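PDB 3MQ2: 16S rRNA methyltransferase from Streptomyces sp. DSM 40477, which methylates the N1 position of adenine 1408 in 16S rRNA, using S-adenosyl-L-methionine, and so confers resistance to aminoglycosides such as kanamycin, neomycin and apramycin. Local coordinates for residues M4-G9 / K70-P75; Q13-A18 / L84-T89; A18-L23 / S51-A56. One frame throughout, in Å; residues are numbered along the deposited sequence. Where two conformers were deposited one is given.

The three contacts lay the N-terminal hairpin and helix 17-24 against one edge of the Rossmann-like fold: on A72 past helix 65-71, on strand 83-87 and on strand 52-58. Interactions 1 and 2, with centres 11 Å apart, are joined within the hairpin by R6 O, 2.8 Å from Q13 N, and between hairpin and strand 83-87 by V7 N, 2.8 Å from Y85 O. Interactions 2 and 3, with centres 10 Å apart, share A18 and helix 17-24, and their strands 83-87 and 52-58 are neighbours, L86 N lying 2.8 Å from A56 O. Segment 84-89 continues past interaction 2 to A88 and T89, which line the S-adenosyl-L-homocysteine pocket. In interaction 3 the V55 side chain stays about 12 Å from the ligand; interaction 1 lies away from the annotated sites.

Interaction 1 of 3, residues M4-G9 / K70-P75; sequences MRRVVG and KAAAKP
A72, just past the end of helix 65-71, meets strand 5-8 with its single methyl group, V8 and R6 being its two partners. Along 70-75, K70 comes first: its carbonyl O accepts a 3.1 Å hydrogen bond from A73 N, closing the last turn of the helix. The A71 methyl group touches L83, and its backbone is hydrogen-bonded to L80. At A72 the CB points toward the strand and lies 3.5 Å from V8 CG1, an apolar contact. The same methyl carbon lies 3.7 Å from R6 NH2, approaching the guanidinium obliquely. R6 reaches it with a chain extended from CG to NE, CG itself being anti to the backbone N (chi1 -180°), and V8 CG2 lies over one face of its guanidinium, 3.3 Å above the plane and offset toward the rim. Close by, G9 N is hydrogen-bonded to S68 OG, a second tie between hairpin and helix. The arrangement is a small surface contact between an N-terminal beta-hairpin, strands 5-8 and 11-14, and the C-terminal end of a helix of the Rossmann-like methyltransferase fold.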
ATOM      1  N   MET A   4       5.336   1.935 -17.543  1.00 17.46           N
ATOM      2  CA  MET A   4       4.551   2.496 -16.443  1.00 13.10           C
ATOM      3  C   MET A   4       3.433   3.363 -17.004  1.00 14.81           C
ATOM      4  O   MET A   4       3.623   4.065 -17.996  1.00 18.44           O
ATOM      5  CB  MET A   4       5.431   3.319 -15.515  1.00 17.90           C
ATOM      6  CG  MET A   4       6.437   2.500 -14.724  1.00 22.56           C
ATOM      7  SD  MET A   4       7.287   3.570 -13.571  1.00 24.17           S
ATOM      8  CE  MET A   4       8.602   2.479 -13.014  1.00 39.29           C
ATOM      9  N   ARG A   5       2.274   3.323 -16.361  1.00 11.74           N
ATOM     10  CA  ARG A   5       1.098   4.006 -16.881  1.00 10.09           C
ATOM     11  C   ARG A   5       0.662   5.057 -15.872  1.00 12.06           C
ATOM     12  O   ARG A   5      -0.016   4.735 -14.896  1.00 11.51           O
ATOM     13  CB  ARG A   5      -0.032   2.993 -17.111  1.00 10.99           C
ATOM     14  CG  ARG A   5       0.283   1.983 -18.228  1.00 11.51           C
ATOM     15  CD  ARG A   5      -0.724   0.853 -18.265  1.00 15.56           C
ATOM     16  NE  ARG A   5      -0.701   0.016 -17.063  1.00 14.48           N
ATOM     17  CZ  ARG A   5       0.093  -1.037 -16.890  1.00  9.87           C
ATOM     18  NH1 ARG A   5       0.981  -1.390 -17.835  1.00 10.40           N
ATOM     19  NH2 ARG A   5      -0.003  -1.738 -15.764  1.00 11.58           N
ATOM     20  N   ARG A   6       1.057   6.307 -16.104  1.00  7.70           N
ATOM     21  CA  ARG A   6       0.749   7.371 -15.161  1.00  8.53           C
ATOM     22  C   ARG A   6      -0.702   7.799 -15.290  1.00 12.39           C
ATOM     23  O   ARG A   6      -1.231   7.928 -16.395  1.00 13.27           O
ATOM     24  CB  ARG A   6       1.682   8.576 -15.350  1.00  7.51           C
ATOM     25  CG  ARG A   6       1.382   9.705 -14.364  1.00  9.41           C
ATOM     26  CD  ARG A   6       2.365  10.862 -14.468  1.00 11.01           C
ATOM     27  NE  ARG A   6       2.030  11.878 -13.461  1.00 13.14           N
ATOM     28  CZ  ARG A   6       2.404  13.153 -13.513  1.00 18.39           C
ATOM     29  NH1 ARG A   6       3.150  13.602 -14.519  1.00 16.33           N
ATOM     30  NH2 ARG A   6       2.028  13.983 -12.547  1.00 15.86           N
ATOM     31  N   VAL A   7      -1.343   7.998 -14.148  1.00  8.37           N
ATOM     32  CA  VAL A   7      -2.701   8.519 -14.114  1.00  7.60           C
ATOM     33  C   VAL A   7      -2.702   9.976 -13.689  1.00 11.16           C
ATOM     34  O   VAL A   7      -2.145  10.333 -12.645  1.00 12.85           O
ATOM     35  CB  VAL A   7      -3.591   7.715 -13.158  1.00 10.27           C
ATOM     36  CG1 VAL A   7      -4.967   8.384 -13.032  1.00 13.53           C
ATOM     37  CG2 VAL A   7      -3.738   6.276 -13.675  1.00 11.98           C
ATOM     38  N   VAL A   8      -3.324  10.825 -14.509  1.00 11.58           N
ATOM     39  CA  VAL A   8      -3.557  12.227 -14.130  1.00 12.35           C
ATOM     40  C   VAL A   8      -4.979  12.614 -14.527  1.00 14.11           C
ATOM     41  O   VAL A   8      -5.282  12.777 -15.706  1.00 15.08           O
ATOM     42  CB  VAL A   8      -2.546  13.203 -14.768  1.00 14.26           C
ATOM     43  CG1 VAL A   8      -2.870  14.632 -14.360  1.00 20.25           C
ATOM     44  CG2 VAL A   8      -1.107  12.852 -14.358  1.00 15.76           C
ATOM     45  N   GLY A   9      -5.848  12.760 -13.533  1.00 13.86           N
ATOM     46  CA  GLY A   9      -7.263  12.944 -13.801  1.00 16.42           C
ATOM     47  C   GLY A   9      -7.785  11.767 -14.607  1.00 16.86           C
ATOM     48  O   GLY A   9      -7.580  10.609 -14.236  1.00 19.31           O
ATOM     49  N   LYS A  70      -5.089  16.888  -8.972  1.00 19.54           N
ATOM     50  CA  LYS A  70      -4.648  17.907  -8.029  1.00 20.87           C
ATOM     51  C   LYS A  70      -3.134  17.843  -7.835  1.00 17.44           C
ATOM     52  O   LYS A  70      -2.455  18.868  -7.838  1.00 18.32           O
ATOM     53  CB  LYS A  70      -5.360  17.717  -6.693  1.00 16.25           C
ATOM     54  CG  LYS A  70      -4.897  18.662  -5.600  1.00 22.29           C
ATOM     55  CD  LYS A  70      -5.795  18.533  -4.383  1.00 31.21           C
ATOM     56  CE  LYS A  70      -5.517  19.619  -3.361  1.00 41.11           C
ATOM     57  NZ  LYS A  70      -6.487  19.554  -2.231  1.00 46.17           N
ATOM     58  N   ALA A  71      -2.605  16.630  -7.691  1.00 20.28           N
ATOM     59  CA  ALA A  71      -1.178  16.453  -7.451  1.00 14.22           C
ATOM     60  C   ALA A  71      -0.338  16.904  -8.640  1.00 17.16           C
ATOM     61  O   ALA A  71       0.835  17.238  -8.481  1.00 17.24           O
ATOM     62  CB  ALA A  71      -0.868  14.986  -7.099  1.00 13.01           C
ATOM     63  N   ALA A  72      -0.937  16.907  -9.828  1.00 13.50           N
ATOM     64  CA  ALA A  72      -0.218  17.275 -11.045  1.00 16.12           C
ATOM     65  C   ALA A  72      -0.361  18.757 -11.365  1.00 18.79           C
ATOM     66  O   ALA A  72       0.180  19.237 -12.364  1.00 20.72           O
ATOM     67  CB  ALA A  72      -0.695  16.436 -12.218  1.00 17.47           C
ATOM     68  N   ALA A  73      -1.086  19.474 -10.511  1.00 20.34           N
ATOM     69  CA  ALA A  73      -1.324  20.901 -10.704  1.00 22.42           C
ATOM     70  C   ALA A  73      -0.141  21.701 -10.184  1.00 21.71           C
ATOM     71  O   ALA A  73       0.836  21.132  -9.709  1.00 25.12           O
ATOM     72  CB  ALA A  73      -2.602  21.325  -9.998  1.00 27.14           C
ATOM     73  N   LYS A  74      -0.218  23.022 -10.285  1.00 24.42           N
ATOM     74  CA  LYS A  74       0.839  23.848  -9.720  1.00 27.66           C
ATOM     75  C   LYS A  74       0.815  23.740  -8.203  1.00 30.91           C
ATOM     76  O   LYS A  74      -0.239  23.492  -7.612  1.00 32.70           O
ATOM     77  CB  LYS A  74       0.695  25.301 -10.178  1.00 33.76           C
ATOM     78  CG  LYS A  74       1.051  25.504 -11.640  1.00 44.76           C
ATOM     79  CD  LYS A  74       0.842  26.939 -12.080  1.00 56.72           C
ATOM     80  CE  LYS A  74       1.249  27.131 -13.535  1.00 61.28           C
ATOM     81  NZ  LYS A  74       1.020  28.530 -13.990  1.00 64.08           N
ATOM     82  N   PRO A  75       1.982  23.911  -7.566  1.00 34.39           N
ATOM     83  CA  PRO A  75       2.128  23.826  -6.107  1.00 31.33           C
ATOM     84  C   PRO A  75       1.087  24.640  -5.347  1.00 23.65           C
ATOM     85  O   PRO A  75       0.578  24.167  -4.336  1.00 25.55           O
ATOM     86  CB  PRO A  75       3.522  24.409  -5.870  1.00 37.59           C
ATOM     87  CG  PRO A  75       4.266  24.075  -7.115  1.00 37.80           C
ATOM     88  CD  PRO A  75       3.266  24.188  -8.231  1.00 37.07           C
TER

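Interaction 2 of 3, residues Q13-A18 / L84-T89; sequences QEFSDA and LYLWAT. With SAH (S-adenosyl-L-homocysteine), chain C.
F15 lies just past the end of strand 11-14 and faces L84 and L86 of strand 83-87, with the backbones well separated: F15 CA is 10.4 Å from L86 CA. From extended Q13 and E14 the chain passes through F15 to S16, the N-cap of helix 17-24, whose OG caps E19 N. The gap is bridged by side chains alone. The F15 ring swings across because its CG sits between the backbone N and the carbonyl carbon (chi1 67°). L84 reaches out from the opposite direction and places CD2 3.7 Å from F15 CZ, near the ring plane. L86 crosses the phenylalanine at about a right angle, its CD2 3.9 Å from F15 CE1, again at the ring edge. Both leucines therefore touch the rim of the ring, and Q13 O lies in the ring plane at another part of that rim. Farther out, Q13 NE2 donates a nearly straight hydrogen bond of 2.9 Å to E14 O (168°), using a lone pair in the carbonyl plane. Past the end of the strand at W87, the loop residues A88 and T89 reach the cofactor: T89 CA is 3.3 Å from N1 of the bound S-adenosyl-L-homocysteine and A88 O is 3.7 Å from its C2. A loop lining the adenine at the C-terminal end of a parallel strand is typical of the cofactor pocket in Rossmann-like methyltransferases.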
ATOM      1  N   GLN A  13      -1.092   8.166 -19.206  1.00 10.68           N
ATOM      2  CA  GLN A  13       0.052   8.328 -20.091  1.00 13.95           C
ATOM      3  C   GLN A  13       1.169   7.351 -19.753  1.00 15.95           C
ATOM      4  O   GLN A  13       1.744   7.393 -18.662  1.00 15.02           O
ATOM      5  CB  GLN A  13       0.588   9.763 -20.049  1.00 13.35           C
ATOM      6  CG  GLN A  13       1.812   9.959 -20.947  1.00 17.88           C
ATOM      7  CD  GLN A  13       1.495   9.769 -22.422  1.00 21.10           C
ATOM      8  OE1 GLN A  13       0.643  10.462 -22.973  1.00 22.03           O
ATOM      9  NE2 GLN A  13       2.187   8.832 -23.070  1.00 21.01           N
ATOM     10  N   GLU A  14       1.466   6.463 -20.694  1.00 14.90           N
ATOM     11  CA  GLU A  14       2.592   5.563 -20.540  1.00 17.86           C
ATOM     12  C   GLU A  14       3.880   6.368 -20.577  1.00 16.89           C
ATOM     13  O   GLU A  14       3.993   7.353 -21.316  1.00 19.79           O
ATOM     14  CB  GLU A  14       2.595   4.494 -21.640  1.00 19.06           C
ATOM     15  CG  GLU A  14       1.429   3.522 -21.539  1.00 22.45           C
ATOM     16  CD  GLU A  14       1.535   2.334 -22.486  1.00 28.38           C
ATOM     17  OE1 GLU A  14       0.614   1.492 -22.468  1.00 35.78           O
ATOM     18  OE2 GLU A  14       2.521   2.239 -23.246  1.00 23.31           O
ATOM     19  N   PHE A  15       4.853   5.949 -19.781  1.00 17.86           N
ATOM     20  CA  PHE A  15       6.182   6.528 -19.876  1.00 19.92           C
ATOM     21  C   PHE A  15       7.254   5.481 -19.548  1.00 21.40           C
ATOM     22  O   PHE A  15       6.959   4.421 -18.995  1.00 22.12           O
ATOM     23  CB  PHE A  15       6.304   7.775 -18.994  1.00 17.78           C
ATOM     24  CG  PHE A  15       6.220   7.491 -17.531  1.00 19.06           C
ATOM     25  CD1 PHE A  15       5.006   7.208 -16.935  1.00 15.86           C
ATOM     26  CD2 PHE A  15       7.358   7.520 -16.744  1.00 25.70           C
ATOM     27  CE1 PHE A  15       4.925   6.944 -15.574  1.00 19.33           C
ATOM     28  CE2 PHE A  15       7.288   7.264 -15.384  1.00 21.47           C
ATOM     29  CZ  PHE A  15       6.069   6.976 -14.799  1.00 19.61           C
ATOM     30  N   SER A  16       8.495   5.781 -19.896  1.00 22.08           N
ATOM     31  CA  SER A  16       9.536   4.760 -19.895  1.00 26.41           C
ATOM     32  C   SER A  16      10.191   4.568 -18.535  1.00 24.17           C
ATOM     33  O   SER A  16      10.191   5.467 -17.692  1.00 26.47           O
ATOM     34  CB  SER A  16      10.606   5.111 -20.931  1.00 29.89           C
ATOM     35  OG  SER A  16      11.285   6.298 -20.561  1.00 32.06           O
ATOM     36  N   ASP A  17      10.749   3.383 -18.323  1.00 27.06           N
ATOM     37  CA  ASP A  17      11.529   3.089 -17.125  0.57 31.45           C
ATOM     38  C   ASP A  17      12.675   4.079 -16.979  1.00 28.41           C
ATOM     39  O   ASP A  17      13.052   4.464 -15.873  1.00 27.97           O
ATOM     40  CB  ASP A  17      12.102   1.674 -17.203  0.57 36.25           C
ATOM     41  CG  ASP A  17      11.049   0.635 -17.508  0.57 37.62           C
ATOM     42  OD1 ASP A  17       9.856   0.912 -17.270  0.57 39.93           O
ATOM     43  OD2 ASP A  17      11.415  -0.459 -17.984  0.57 37.63           O
ATOM     44  N   ALA A  18      13.243   4.474 -18.114  1.00 33.61           N
ATOM     45  CA  ALA A  18      14.347   5.425 -18.126  1.00 34.83           C
ATOM     46  C   ALA A  18      13.905   6.780 -17.581  1.00 32.06           C
ATOM     47  O   ALA A  18      14.645   7.443 -16.854  1.00 32.41           O
ATOM     48  CB  ALA A  18      14.907   5.570 -19.534  1.00 40.05           C
ATOM     49  N   LEU A  84       3.520  10.174  -7.733  1.00  9.20           N
ATOM     50  CA  LEU A  84       3.215   9.577  -9.013  1.00  9.58           C
ATOM     51  C   LEU A  84       2.153   8.503  -8.812  1.00  9.20           C
ATOM     52  O   LEU A  84       2.350   7.571  -8.038  1.00 10.80           O
ATOM     53  CB  LEU A  84       4.494   8.961  -9.591  1.00 10.98           C
ATOM     54  CG  LEU A  84       4.377   8.078 -10.821  1.00 13.56           C
ATOM     55  CD1 LEU A  84       3.928   8.904 -12.009  1.00 15.77           C
ATOM     56  CD2 LEU A  84       5.731   7.427 -11.105  1.00 17.03           C
ATOM     57  N   TYR A  85       1.021   8.655  -9.495  1.00  7.54           N
ATOM     58  CA  TYR A  85      -0.041   7.655  -9.472  1.00  9.42           C
ATOM     59  C   TYR A  85       0.040   6.782 -10.722  1.00  8.87           C
ATOM     60  O   TYR A  85       0.143   7.291 -11.842  1.00 11.64           O
ATOM     61  CB  TYR A  85      -1.412   8.337  -9.408  1.00 10.15           C
ATOM     62  CG  TYR A  85      -1.666   9.004  -8.080  1.00  9.03           C
ATOM     63  CD1 TYR A  85      -2.058   8.261  -6.982  1.00  9.30           C
ATOM     64  CD2 TYR A  85      -1.486  10.376  -7.923  1.00  9.29           C
ATOM     65  CE1 TYR A  85      -2.286   8.868  -5.760  1.00 10.44           C
ATOM     66  CE2 TYR A  85      -1.698  10.991  -6.706  1.00 11.87           C
ATOM     67  CZ  TYR A  85      -2.096  10.228  -5.630  1.00 12.16           C
ATOM     68  OH  TYR A  85      -2.315  10.831  -4.418  1.00 11.67           O
ATOM     69  N   LEU A  86      -0.016   5.466 -10.527  1.00  6.48           N
ATOM     70  CA  LEU A  86       0.120   4.518 -11.634  1.00  6.33           C
ATOM     71  C   LEU A  86      -1.068   3.564 -11.689  1.00  7.76           C
ATOM     72  O   LEU A  86      -1.657   3.219 -10.673  1.00 10.04           O
ATOM     73  CB  LEU A  86       1.403   3.689 -11.468  1.00  7.30           C
ATOM     74  CG  LEU A  86       2.719   4.461 -11.426  1.00  7.44           C
ATOM     75  CD1 LEU A  86       3.898   3.483 -11.321  1.00  8.90           C
ATOM     76  CD2 LEU A  86       2.898   5.351 -12.661  1.00 11.75           C
ATOM     77  N   TRP A  87      -1.393   3.112 -12.891  1.00  8.61           N
ATOM     78  CA  TRP A  87      -2.495   2.180 -13.094  1.00  9.61           C
ATOM     79  C   TRP A  87      -1.914   0.790 -13.189  1.00 10.60           C
ATOM     80  O   TRP A  87      -1.249   0.472 -14.167  1.00  9.59           O
ATOM     81  CB  TRP A  87      -3.167   2.517 -14.421  1.00  7.61           C
ATOM     82  CG  TRP A  87      -4.456   1.819 -14.712  1.00 10.36           C
ATOM     83  CD1 TRP A  87      -5.328   1.236 -13.821  1.00 11.33           C
ATOM     84  CD2 TRP A  87      -5.037   1.647 -16.014  1.00  9.59           C
ATOM     85  NE1 TRP A  87      -6.420   0.724 -14.503  1.00 10.96           N
ATOM     86  CE2 TRP A  87      -6.259   0.964 -15.839  1.00 10.25           C
ATOM     87  CE3 TRP A  87      -4.643   2.022 -17.302  1.00 10.15           C
ATOM     88  CZ2 TRP A  87      -7.087   0.635 -16.916  1.00 12.25           C
ATOM     89  CZ3 TRP A  87      -5.473   1.693 -18.372  1.00 12.35           C
ATOM     90  CH2 TRP A  87      -6.674   1.003 -18.171  1.00 16.26           C
ATOM     91  N   ALA A  88      -2.138  -0.039 -12.177  1.00  7.85           N
ATOM     92  CA  ALA A  88      -1.536  -1.370 -12.173  1.00  7.97           C
ATOM     93  C   ALA A  88      -2.132  -2.229 -11.083  1.00  8.76           C
ATOM     94  O   ALA A  88      -2.589  -1.716 -10.069  1.00 10.19           O
ATOM     95  CB  ALA A  88      -0.020  -1.274 -11.967  1.00 11.69           C
ATOM     96  N   THR A  89      -2.110  -3.542 -11.294  1.00  8.51           N
ATOM     97  CA  THR A  89      -2.538  -4.475 -10.257  1.00  9.07           C
ATOM     98  C   THR A  89      -1.348  -5.009  -9.484  1.00  9.60           C
ATOM     99  O   THR A  89      -0.212  -4.980  -9.957  1.00 10.34           O
ATOM    100  CB  THR A  89      -3.248  -5.689 -10.866  1.00 10.27           C
ATOM    101  OG1 THR A  89      -2.306  -6.459 -11.620  1.00 10.60           O
ATOM    102  CG2 THR A  89      -4.378  -5.229 -11.782  1.00 12.13           C
TER
HETATM  103  N   SAH C 216      -5.523   1.779   0.541  0.62  5.86           N
HETATM  104  CA  SAH C 216      -6.651   2.600   0.134  0.62 13.22           C
HETATM  105  CB  SAH C 216      -7.707   1.767  -0.591  0.62  9.82           C
HETATM  106  CG  SAH C 216      -8.025   0.434   0.077  0.62 13.11           C
HETATM  107  SD  SAH C 216      -9.524  -0.312  -0.611  0.62 17.41           S
HETATM  108  C   SAH C 216      -7.252   3.263   1.358  0.62 21.89           C
HETATM  109  O   SAH C 216      -8.153   4.095   1.250  0.62 22.72           O
HETATM  110  OXT SAH C 216      -6.839   2.964   2.478  0.62 14.06           O
HETATM  111  C5' SAH C 216      -8.463  -1.565  -1.375  0.62 13.49           C
HETATM  112  C4' SAH C 216      -7.957  -1.123  -2.743  0.62  9.21           C
HETATM  113  O4' SAH C 216      -7.120  -2.131  -3.270  0.62 13.42           O
HETATM  114  C3' SAH C 216      -9.079  -0.922  -3.764  0.62 12.13           C
HETATM  115  O3' SAH C 216      -8.939   0.343  -4.360  0.62 13.20           O
HETATM  116  C2' SAH C 216      -8.868  -1.968  -4.836  0.62 12.97           C
HETATM  117  O2' SAH C 216      -9.109  -1.437  -6.127  0.62 14.44           O
HETATM  118  C1' SAH C 216      -7.403  -2.307  -4.645  0.62 10.71           C
HETATM  119  N9  SAH C 216      -7.041  -3.675  -5.035  0.62 15.81           N
HETATM  120  C8  SAH C 216      -7.618  -4.862  -4.669  0.62 11.25           C
HETATM  121  N7  SAH C 216      -6.924  -5.869  -5.269  0.62 16.73           N
HETATM  122  C5  SAH C 216      -5.918  -5.318  -5.997  0.62 12.80           C
HETATM  123  C6  SAH C 216      -4.919  -5.857  -6.795  0.62 12.30           C
HETATM  124  N6  SAH C 216      -4.815  -7.173  -6.959  0.62 11.46           N
HETATM  125  N1  SAH C 216      -4.027  -5.009  -7.409  0.62 13.59           N
HETATM  126  C2  SAH C 216      -4.116  -3.643  -7.244  0.62 14.33           C
HETATM  127  N3  SAH C 216      -5.112  -3.105  -6.461  0.62 11.22           N
HETATM  128  C4  SAH C 216      -5.983  -3.942  -5.849  0.62 13.81           C

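Interaction 3 of 3, residues A18-L23 / S51-A56; sequences AEFEQL and SRLVVA
F20 and L23 of helix 17-24 pack on L53 and V55 of strand 52-58, covering part of one face of the central sheet of the Rossmann-like methyltransferase fold, near strand 83-87; V54 and A56, on the other face, meet helix 40-48. The axes of 18-23 and 52-56 pass 11.2 Å apart at 142°, so helix and strand run roughly antiparallel. F20 can be followed outward. Its CB leaves the helix with CG anti to the backbone N (chi1 178°), which carries the ring to the strand. At CG the methyl carbon CE of M4 approaches to 3.5 Å, and CD1 lies 3.9 Å from L84 CD2. CE1 does most of the work across the contact: it is 3.9 Å from both L53 CD2 and V55 CG2. The valine methyl lies at the ring edge near its plane, whereas the leucine methyl comes in obliquely. CZ, at the tip, is slightly farther from the same two methyl groups. One turn along the helix, L23 crosses L53 at about a right angle, and L53 CD2 sits in the angle between the phenylalanine ring and L23, 3.9 Å from L23 CG.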
ATOM      1  N   ALA A  18      13.243   4.474 -18.114  1.00 33.61           N
ATOM      2  CA  ALA A  18      14.347   5.425 -18.126  1.00 34.83           C
ATOM      3  C   ALA A  18      13.905   6.780 -17.581  1.00 32.06           C
ATOM      4  O   ALA A  18      14.645   7.443 -16.854  1.00 32.41           O
ATOM      5  CB  ALA A  18      14.907   5.570 -19.534  1.00 40.05           C
ATOM      6  N   GLU A  19      12.690   7.187 -17.927  1.00 23.32           N
ATOM      7  CA  GLU A  19      12.136   8.432 -17.414  1.00 27.00           C
ATOM      8  C   GLU A  19      11.877   8.334 -15.909  1.00 25.83           C
ATOM      9  O   GLU A  19      12.094   9.294 -15.160  1.00 26.45           O
ATOM     10  CB  GLU A  19      10.849   8.765 -18.156  1.00 30.49           C
ATOM     11  CG  GLU A  19      10.254  10.112 -17.817  1.00 38.29           C
ATOM     12  CD  GLU A  19       9.215  10.541 -18.832  1.00 44.50           C
ATOM     13  OE1 GLU A  19       8.471  11.504 -18.550  1.00 45.50           O
ATOM     14  OE2 GLU A  19       9.149   9.914 -19.915  1.00 47.71           O
ATOM     15  N   PHE A  20      11.411   7.174 -15.465  1.00 22.67           N
ATOM     16  CA  PHE A  20      11.211   6.959 -14.040  1.00 21.34           C
ATOM     17  C   PHE A  20      12.531   7.056 -13.294  1.00 22.22           C
ATOM     18  O   PHE A  20      12.606   7.665 -12.232  1.00 22.62           O
ATOM     19  CB  PHE A  20      10.570   5.605 -13.743  1.00 19.03           C
ATOM     20  CG  PHE A  20      10.391   5.353 -12.277  1.00 21.09           C
ATOM     21  CD1 PHE A  20       9.342   5.937 -11.591  1.00 18.33           C
ATOM     22  CD2 PHE A  20      11.290   4.570 -11.576  1.00 16.95           C
ATOM     23  CE1 PHE A  20       9.175   5.729 -10.233  1.00 21.17           C
ATOM     24  CE2 PHE A  20      11.131   4.355 -10.207  1.00 17.70           C
ATOM     25  CZ  PHE A  20      10.073   4.940  -9.541  1.00 17.69           C
ATOM     26  N   GLU A  21      13.573   6.447 -13.852  1.00 24.15           N
ATOM     27  CA  GLU A  21      14.881   6.448 -13.201  1.00 25.64           C
ATOM     28  C   GLU A  21      15.423   7.855 -13.009  1.00 26.28           C
ATOM     29  O   GLU A  21      15.979   8.181 -11.958  1.00 28.64           O
ATOM     30  CB  GLU A  21      15.874   5.593 -13.983  1.00 32.09           C
ATOM     31  CG  GLU A  21      15.759   4.131 -13.648  1.00 35.17           C
ATOM     32  CD  GLU A  21      15.687   3.906 -12.150  1.00 38.17           C
ATOM     33  OE1 GLU A  21      16.531   4.468 -11.421  1.00 42.37           O
ATOM     34  OE2 GLU A  21      14.774   3.185 -11.705  1.00 36.06           O
ATOM     35  N   GLN A  22      15.260   8.691 -14.028  1.00 26.27           N
ATOM     36  CA  GLN A  22      15.699  10.074 -13.934  1.00 36.21           C
ATOM     37  C   GLN A  22      14.942  10.804 -12.828  1.00 38.45           C
ATOM     38  O   GLN A  22      15.528  11.585 -12.079  1.00 42.45           O
ATOM     39  CB  GLN A  22      15.535  10.789 -15.276  1.00 40.05           C
ATOM     40  CG  GLN A  22      16.411  10.209 -16.379  1.00 44.07           C
ATOM     41  CD  GLN A  22      16.276  10.957 -17.696  1.00 54.42           C
ATOM     42  OE1 GLN A  22      17.250  11.119 -18.434  1.00 58.58           O
ATOM     43  NE2 GLN A  22      15.063  11.410 -18.001  1.00 54.62           N
ATOM     44  N   LEU A  23      13.642  10.540 -12.725  1.00 29.57           N
ATOM     45  CA  LEU A  23      12.829  11.144 -11.677  1.00 24.07           C
ATOM     46  C   LEU A  23      13.299  10.686 -10.303  1.00 24.41           C
ATOM     47  O   LEU A  23      13.615  11.503  -9.439  1.00 28.40           O
ATOM     48  CB  LEU A  23      11.349  10.796 -11.862  1.00 23.42           C
ATOM     49  CG  LEU A  23      10.404  11.267 -10.752  1.00 28.17           C
ATOM     50  CD1 LEU A  23      10.474  12.777 -10.584  1.00 35.07           C
ATOM     51  CD2 LEU A  23       8.974  10.829 -11.019  1.00 34.27           C
ATOM     52  N   SER A  51      11.465  14.915   0.461  1.00 19.53           N
ATOM     53  CA  SER A  51      12.709  14.362  -0.064  1.00 22.09           C
ATOM     54  C   SER A  51      12.583  12.929  -0.586  1.00 20.44           C
ATOM     55  O   SER A  51      13.558  12.355  -1.069  1.00 22.81           O
ATOM     56  CB  SER A  51      13.808  14.429   1.001  1.00 29.48           C
ATOM     57  OG  SER A  51      13.556  13.496   2.034  1.00 34.60           O
ATOM     58  N   ARG A  52      11.389  12.354  -0.497  1.00 19.83           N
ATOM     59  CA  ARG A  52      11.169  11.006  -1.012  1.00 18.94           C
ATOM     60  C   ARG A  52      10.164  11.035  -2.146  1.00 20.28           C
ATOM     61  O   ARG A  52       9.278  11.894  -2.178  1.00 16.09           O
ATOM     62  CB  ARG A  52      10.698  10.079   0.106  1.00 19.25           C
ATOM     63  CG  ARG A  52      11.604  10.148   1.322  1.00 28.87           C
ATOM     64  CD  ARG A  52      10.879   9.732   2.583  1.00 34.40           C
ATOM     65  NE  ARG A  52      10.793   8.285   2.677  1.00 32.43           N
ATOM     66  CZ  ARG A  52      10.199   7.633   3.668  1.00 31.70           C
ATOM     67  NH1 ARG A  52       9.626   8.299   4.663  1.00 37.05           N
ATOM     68  NH2 ARG A  52      10.179   6.310   3.657  1.00 26.84           N
ATOM     69  N   LEU A  53      10.330  10.119  -3.093  1.00 14.69           N
ATOM     70  CA  LEU A  53       9.389   9.978  -4.196  1.00 13.55           C
ATOM     71  C   LEU A  53       8.329   8.977  -3.785  1.00 10.37           C
ATOM     72  O   LEU A  53       8.652   7.871  -3.369  1.00 15.06           O
ATOM     73  CB  LEU A  53      10.109   9.487  -5.449  1.00 15.70           C
ATOM     74  CG  LEU A  53       9.242   9.184  -6.667  1.00 16.27           C
ATOM     75  CD1 LEU A  53       8.442  10.400  -7.064  1.00 16.53           C
ATOM     76  CD2 LEU A  53      10.111   8.685  -7.837  1.00 19.55           C
ATOM     77  N   VAL A  54       7.064   9.363  -3.897  1.00  9.27           N
ATOM     78  CA  VAL A  54       5.970   8.480  -3.481  1.00  9.04           C
ATOM     79  C   VAL A  54       5.249   7.996  -4.714  1.00 11.81           C
ATOM     80  O   VAL A  54       4.797   8.804  -5.519  1.00 11.52           O
ATOM     81  CB  VAL A  54       4.966   9.205  -2.553  1.00 11.01           C
ATOM     82  CG1 VAL A  54       3.827   8.258  -2.124  1.00  9.81           C
ATOM     83  CG2 VAL A  54       5.702   9.763  -1.324  1.00 11.59           C
ATOM     84  N   VAL A  55       5.171   6.676  -4.866  1.00  8.39           N
ATOM     85  CA  VAL A  55       4.490   6.061  -5.996  1.00  7.58           C
ATOM     86  C   VAL A  55       3.270   5.340  -5.438  1.00 11.36           C
ATOM     87  O   VAL A  55       3.359   4.669  -4.413  1.00 11.97           O
ATOM     88  CB  VAL A  55       5.411   5.048  -6.723  1.00  7.10           C
ATOM     89  CG1 VAL A  55       4.698   4.425  -7.927  1.00  8.99           C
ATOM     90  CG2 VAL A  55       6.699   5.736  -7.184  1.00  9.22           C
ATOM     91  N   ALA A  56       2.127   5.481  -6.096  1.00  7.56           N
ATOM     92  CA  ALA A  56       0.926   4.816  -5.606  1.00  5.56           C
ATOM     93  C   ALA A  56       0.199   4.212  -6.773  1.00 11.26           C
ATOM     94  O   ALA A  56       0.123   4.811  -7.837  1.00  9.52           O
ATOM     95  CB  ALA A  56       0.017   5.797  -4.865  1.00  8.01           C
TER